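Local coordinates for protein Esterase/lipase (Uncultured bacterium, PDB 3K6K) that probably hydrolyses carboxylic ester bonds, as an esterase or lipase of the alpha/beta hydrolase fold related to hormone-sensitive lipase, at residues 63-67 with 68-72; 185-189 with 190-194. One frame throughout, in Å; residues are numbered along the deposited sequence.

Contact 1 (63-67 with 68-72)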
ATOM      1  N   THR A  63      22.058  11.685  24.491  1.00 29.17           N
ATOM      2  CA  THR A  63      23.278  10.919  24.224  1.00 28.29           C
ATOM      3  C   THR A  63      23.827  11.158  22.811  1.00 28.23           C
ATOM      4  O   THR A  63      23.549  12.210  22.211  1.00 27.43           O
ATOM      5  CB  THR A  63      23.154   9.407  24.646  1.00 27.46           C
ATOM      6  OG1 THR A  63      24.354   8.727  24.292  1.00 28.18           O
ATOM      7  CG2 THR A  63      21.981   8.693  23.969  1.00 28.39           C
ATOM      8  N   ASP A  64      24.659  10.232  22.326  1.00 28.49           N
ATOM      9  CA  ASP A  64      25.142  10.257  20.942  1.00 29.14           C
ATOM     10  C   ASP A  64      25.198   8.835  20.330  1.00 28.37           C
ATOM     11  O   ASP A  64      25.257   7.808  21.057  1.00 27.97           O
ATOM     12  CB  ASP A  64      26.521  10.926  20.841  1.00 30.60           C
ATOM     13  CG  ASP A  64      27.670   9.956  21.173  1.00 34.17           C
ATOM     14  OD1 ASP A  64      27.890   9.762  22.387  1.00 36.17           O
ATOM     15  OD2 ASP A  64      28.331   9.391  20.239  1.00 36.92           O
ATOM     16  N   LEU A  65      25.163   8.773  19.008  1.00 27.12           N
ATOM     17  CA  LEU A  65      25.437   7.526  18.326  1.00 27.23           C
ATOM     18  C   LEU A  65      26.481   7.884  17.332  1.00 27.17           C
ATOM     19  O   LEU A  65      26.193   8.665  16.400  1.00 26.30           O
ATOM     20  CB  LEU A  65      24.215   6.958  17.599  1.00 26.98           C
ATOM     21  CG  LEU A  65      23.270   6.098  18.416  1.00 29.07           C
ATOM     22  CD1 LEU A  65      21.872   6.015  17.708  1.00 32.02           C
ATOM     23  CD2 LEU A  65      23.840   4.697  18.691  1.00 27.87           C
ATOM     24  N   GLY A  66      27.695   7.358  17.545  1.00 26.78           N
ATOM     25  CA  GLY A  66      28.811   7.647  16.652  1.00 28.30           C
ATOM     26  C   GLY A  66      29.107   9.130  16.424  1.00 28.56           C
ATOM     27  O   GLY A  66      29.465   9.547  15.316  1.00 27.86           O
ATOM     28  N   GLY A  67      28.955   9.927  17.486  1.00 29.29           N
ATOM     29  CA  GLY A  67      29.326  11.348  17.404  1.00 29.87           C
ATOM     30  C   GLY A  67      28.166  12.258  17.054  1.00 30.37           C
ATOM     31  O   GLY A  67      28.294  13.499  17.126  1.00 32.32           O
ATOM     32  N   VAL A  68      27.023  11.657  16.705  1.00 28.99           N
ATOM     33  CA  VAL A  68      25.821  12.416  16.330  1.00 26.61           C
ATOM     34  C   VAL A  68      24.881  12.482  17.534  1.00 25.57           C
ATOM     35  O   VAL A  68      24.556  11.447  18.123  1.00 25.46           O
ATOM     36  CB  VAL A  68      25.096  11.743  15.189  1.00 26.35           C
ATOM     37  CG1 VAL A  68      23.993  12.667  14.663  1.00 26.21           C
ATOM     38  CG2 VAL A  68      26.087  11.270  14.125  1.00 23.52           C
ATOM     39  N   PRO A  69      24.479  13.693  17.927  1.00 25.15           N
ATOM     40  CA  PRO A  69      23.655  13.878  19.135  1.00 25.62           C
ATOM     41  C   PRO A  69      22.301  13.231  18.968  1.00 25.44           C
ATOM     42  O   PRO A  69      21.732  13.261  17.875  1.00 24.00           O
ATOM     43  CB  PRO A  69      23.483  15.423  19.238  1.00 25.81           C
ATOM     44  CG  PRO A  69      24.605  15.968  18.469  1.00 26.63           C
ATOM     45  CD  PRO A  69      24.802  14.981  17.294  1.00 25.36           C
ATOM     46  N   CYS A  70      21.805  12.610  20.025  1.00 25.15           N
ATOM     47  CA  CYS A  70      20.503  12.072  19.936  1.00 26.22           C
ATOM     48  C   CYS A  70      19.809  12.057  21.260  1.00 24.93           C
ATOM     49  O   CYS A  70      20.451  12.134  22.302  1.00 26.58           O
ATOM     50  CB  CYS A  70      20.552  10.662  19.289  1.00 27.39           C
ATOM     51  SG  CYS A  70      21.229   9.346  20.330  1.00 34.43           S
ATOM     52  N   ILE A  71      18.489  11.973  21.227  1.00 24.13           N
ATOM     53  CA  ILE A  71      17.732  11.743  22.423  1.00 24.25           C
ATOM     54  C   ILE A  71      17.276  10.298  22.393  1.00 25.13           C
ATOM     55  O   ILE A  71      16.499   9.903  21.519  1.00 26.88           O
ATOM     56  CB  ILE A  71      16.513  12.683  22.544  1.00 24.58           C
ATOM     57  CG1 ILE A  71      16.948  14.139  22.589  1.00 22.23           C
ATOM     58  CG2 ILE A  71      15.622  12.294  23.749  1.00 19.46           C
ATOM     59  CD1 ILE A  71      15.708  15.108  22.569  1.00 23.39           C
ATOM     60  N   ARG A  72      17.780   9.514  23.339  1.00 25.09           N
ATOM     61  CA  ARG A  72      17.401   8.135  23.503  1.00 25.08           C
ATOM     62  C   ARG A  72      16.171   8.107  24.381  1.00 24.72           C
ATOM     63  O   ARG A  72      16.065   8.907  25.332  1.00 24.96           O
ATOM     64  CB  ARG A  72      18.559   7.375  24.147  1.00 25.93           C
ATOM     65  CG  ARG A  72      18.346   5.889  24.267  1.00 27.42           C
ATOM     66  CD  ARG A  72      19.555   5.131  24.822  1.00 32.74           C
ATOM     67  NE  ARG A  72      19.565   5.081  26.279  1.00 36.72           N
ATOM     68  CZ  ARG A  72      20.598   5.480  27.014  1.00 40.29           C
ATOM     69  NH1 ARG A  72      21.711   5.938  26.414  1.00 39.88           N
ATOM     70  NH2 ARG A  72      20.524   5.403  28.345  1.00 42.09           N
TER
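T63 and C70 face each other as an antiparallel hydrogen-bonded pair, T63 N reaching C70 O and C70 N reaching T63 O, each at 2.8 Å, while L65 and V68 form a second such pair and close a type I' turn. G66 and G67 fill its two corners. Both have positive phi, and at G67 a beta carbon would also press against the preceding carbonyl oxygen, so glycine suits the place. D64, on the opposite face of the hairpin with P69, braces the turn in an Asx motif: OD2 accepts the backbone N of G67 at 2.9 Å, on the anti side of the carboxylate. This is a two-residue beta hairpin, built from the first two strands of the alpha/beta hydrolase sheet, strand 59-65 outermost. On the face shared by T63, L65, V68 and C70, the sulfur of C70 lies 3.8 Å from T63 CG2 and 4.3 Å from L65 CG; its chi1 of 73° turns SG, between backbone N and carbonyl carbon, to the adjacent strand. L65 continues to A137 and L141 of helix 129-145, a buried setting that fits leucine. T63 CG2 also packs on R72, 3.7 Å from its CB.

Contact 2 (185-189 with 190-194). With SO4 (sulfate ion), chain F.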
ATOM      1  N   SER A 185       4.606   9.493   5.682  1.00 16.56           N
ATOM      2  CA  SER A 185       4.541  10.546   4.664  1.00 16.01           C
ATOM      3  C   SER A 185       5.928  10.891   4.099  1.00 17.31           C
ATOM      4  O   SER A 185       6.319  12.083   4.089  1.00 17.89           O
ATOM      5  CB  SER A 185       3.968  11.848   5.255  1.00 15.58           C
ATOM      6  OG  SER A 185       2.597  11.721   5.688  1.00 15.86           O
ATOM      7  N   PRO A 186       6.669   9.879   3.588  1.00 16.75           N
ATOM      8  CA  PRO A 186       8.045  10.125   3.192  1.00 17.42           C
ATOM      9  C   PRO A 186       8.219  11.161   2.064  1.00 17.56           C
ATOM     10  O   PRO A 186       7.417  11.211   1.121  1.00 17.81           O
ATOM     11  CB  PRO A 186       8.547   8.729   2.771  1.00 17.08           C
ATOM     12  CG  PRO A 186       7.379   7.944   2.529  1.00 15.52           C
ATOM     13  CD  PRO A 186       6.233   8.510   3.270  1.00 16.12           C
ATOM     14  N   PHE A 187       9.234  12.010   2.191  1.00 17.77           N
ATOM     15  CA  PHE A 187       9.571  13.019   1.149  1.00 17.43           C
ATOM     16  C   PHE A 187      10.698  12.406   0.340  1.00 17.64           C
ATOM     17  O   PHE A 187      11.824  12.313   0.816  1.00 17.15           O
ATOM     18  CB  PHE A 187      10.018  14.320   1.823  1.00 17.63           C
ATOM     19  CG  PHE A 187      10.296  15.482   0.860  1.00 17.78           C
ATOM     20  CD1 PHE A 187      11.086  16.538   1.269  1.00 18.37           C
ATOM     21  CD2 PHE A 187       9.710  15.537  -0.418  1.00 19.05           C
ATOM     22  CE1 PHE A 187      11.338  17.588   0.442  1.00 19.87           C
ATOM     23  CE2 PHE A 187       9.920  16.598  -1.233  1.00 17.38           C
ATOM     24  CZ  PHE A 187      10.733  17.646  -0.805  1.00 19.27           C
ATOM     25  N   VAL A 188      10.392  11.930  -0.863  1.00 17.39           N
ATOM     26  CA  VAL A 188      11.339  11.109  -1.558  1.00 17.55           C
ATOM     27  C   VAL A 188      11.535  11.490  -3.000  1.00 18.00           C
ATOM     28  O   VAL A 188      12.263  10.803  -3.721  1.00 18.85           O
ATOM     29  CB  VAL A 188      10.986   9.612  -1.462  1.00 17.90           C
ATOM     30  CG1 VAL A 188      11.429   9.080  -0.139  1.00 17.41           C
ATOM     31  CG2 VAL A 188       9.499   9.367  -1.713  1.00 15.70           C
ATOM     32  N   ASP A 189      10.892  12.566  -3.433  1.00 17.84           N
ATOM     33  CA  ASP A 189      11.115  13.063  -4.784  1.00 16.86           C
ATOM     34  C   ASP A 189      11.254  14.572  -4.796  1.00 18.24           C
ATOM     35  O   ASP A 189      10.265  15.260  -4.983  1.00 18.59           O
ATOM     36  CB  ASP A 189       9.962  12.696  -5.683  1.00 16.06           C
ATOM     37  CG  ASP A 189      10.268  12.951  -7.158  1.00 16.34           C
ATOM     38  OD1 ASP A 189       9.508  12.486  -8.020  1.00 16.15           O
ATOM     39  OD2 ASP A 189      11.274  13.623  -7.462  1.00 13.16           O
ATOM     40  N   LEU A 190      12.477  15.088  -4.610  1.00 18.33           N
ATOM     41  CA  LEU A 190      12.706  16.540  -4.603  1.00 18.52           C
ATOM     42  C   LEU A 190      12.519  17.229  -5.931  1.00 18.59           C
ATOM     43  O   LEU A 190      12.674  18.463  -6.025  1.00 20.46           O
ATOM     44  CB  LEU A 190      14.052  16.894  -4.005  1.00 17.64           C
ATOM     45  CG  LEU A 190      13.836  16.973  -2.488  1.00 18.31           C
ATOM     46  CD1 LEU A 190      13.484  15.582  -1.901  1.00 11.10           C
ATOM     47  CD2 LEU A 190      15.101  17.541  -1.828  1.00 19.41           C
ATOM     48  N   THR A 191      12.128  16.470  -6.954  1.00 18.31           N
ATOM     49  CA  THR A 191      11.644  17.110  -8.181  1.00 16.58           C
ATOM     50  C   THR A 191      10.253  17.684  -8.077  1.00 17.54           C
ATOM     51  O   THR A 191       9.890  18.526  -8.881  1.00 18.72           O
ATOM     52  CB  THR A 191      11.723  16.216  -9.464  1.00 15.90           C
ATOM     53  OG1 THR A 191      10.623  15.309  -9.497  1.00 14.95           O
ATOM     54  CG2 THR A 191      13.051  15.438  -9.583  1.00 10.57           C
ATOM     55  N   LEU A 192       9.423  17.199  -7.150  1.00 19.58           N
ATOM     56  CA  LEU A 192       8.078  17.768  -6.947  1.00 20.12           C
ATOM     57  C   LEU A 192       7.229  17.958  -8.219  1.00 22.43           C
ATOM     58  O   LEU A 192       6.877  19.088  -8.542  1.00 23.62           O
ATOM     59  CB  LEU A 192       8.174  19.112  -6.196  1.00 20.05           C
ATOM     60  CG  LEU A 192       9.006  19.167  -4.879  1.00 18.90           C
ATOM     61  CD1 LEU A 192       9.340  20.584  -4.528  1.00 17.40           C
ATOM     62  CD2 LEU A 192       8.249  18.575  -3.710  1.00 19.17           C
ATOM     63  N   SER A 193       6.811  16.863  -8.872  1.00 23.49           N
ATOM     64  CA  SER A 193       6.399  16.903 -10.296  1.00 23.50           C
ATOM     65  C   SER A 193       5.284  15.933 -10.615  1.00 23.96           C
ATOM     66  O   SER A 193       4.662  15.998 -11.699  1.00 25.39           O
ATOM     67  CB  SER A 193       7.630  16.752 -11.192  1.00 24.16           C
ATOM     68  OG  SER A 193       8.234  15.476 -11.035  1.00 24.36           O
ATOM     69  N   ARG A 194       5.044  15.032  -9.661  1.00 22.79           N
ATOM     70  CA  ARG A 194       4.179  13.859  -9.765  1.00 20.51           C
ATOM     71  C   ARG A 194       2.709  14.276  -9.526  1.00 19.44           C
ATOM     72  O   ARG A 194       2.435  15.453  -9.230  1.00 18.51           O
ATOM     73  CB  ARG A 194       4.719  12.785  -8.774  1.00 20.74           C
ATOM     74  CG  ARG A 194       5.892  12.071  -9.438  1.00 19.64           C
ATOM     75  CD  ARG A 194       6.784  11.089  -8.684  1.00 22.69           C
ATOM     76  NE  ARG A 194       6.878  10.014  -9.633  1.00 30.49           N
ATOM     77  CZ  ARG A 194       7.828   9.828 -10.541  1.00 31.80           C
ATOM     78  NH1 ARG A 194       8.934  10.542 -10.596  1.00 32.85           N
ATOM     79  NH2 ARG A 194       7.668   8.841 -11.379  1.00 35.25           N
TER
HETATM   80  S   SO4 F 324      10.141   8.270 -14.086  1.00 57.16           S
HETATM   81  O1  SO4 F 324       8.854   8.951 -13.917  1.00 52.10           O
HETATM   82  O2  SO4 F 324       9.999   7.316 -15.209  1.00 54.78           O
HETATM   83  O3  SO4 F 324      11.225   9.252 -14.249  1.00 55.56           O
HETATM   84  O4  SO4 F 324      10.532   7.501 -12.913  1.00 54.59           O
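The ring of F187 receives L190 CD1 over the centre of one face, a CH-pi contact with the methyl 3.7 Å from the centroid, while L192 CD2 comes to the ring edge, 3.6 Å from F187 CE2. F187 CG stands anti to the backbone N (chi1 -176°), and the side chain runs roughly perpendicular to those of L190 and L192; methyls of branched apolar chains suit both the flat face and the rim. This apolar side is the tight one: L212 of helix 209-220 packs on F187, which also touches the probable nucleophile elbow. Between the two sides, in the loop after strand 180-184 of the alpha/beta hydrolase fold, D189 opens a type I turn, its O accepting L192 N at 3.0 Å. D189 OD2 takes two bonds from the same face of its carboxylate, from T191 OG1 at 2.7 Å and T191 N at 3.0 Å. OD1 lies near the guanidinium plane of R194 and forms a longer salt bridge with its NH1, 3.3 Å. Replacing D189 by alanine removes the carboxylate and is likely to leave the T191 N-H without this acceptor, the T191 hydroxyl without its short bond, and R194 without this charge partner. Toward the more exposed side, S193 OG donates to T191 OG1, and R194 NH2 reaches, at 2.8 Å, O1 of a sulfate ion, probably from the crystallisation liquor, which R263 NH2 also binds.

From the N terminus, the chain passes helices 18-30 and 38-49 before contact 1 turns strand 59-65 back into strand 68-74, closing the hairpin on one border of the sheet. It then builds strands 82-86, 113-117, 151-156 and 180-184, and only afterwards reaches contact 2, which shapes the loop leading to helix 195-199. The two contacts follow in series, neither nested nor crossed, and stand on opposite sides of the chain's centre, their own centres about 28 Å apart without touching. Contact 1 joins the outermost strand 59-65 to its neighbour 68-74; contact 2 lies among helices 209-220 and 254-266, near the probable catalytic region.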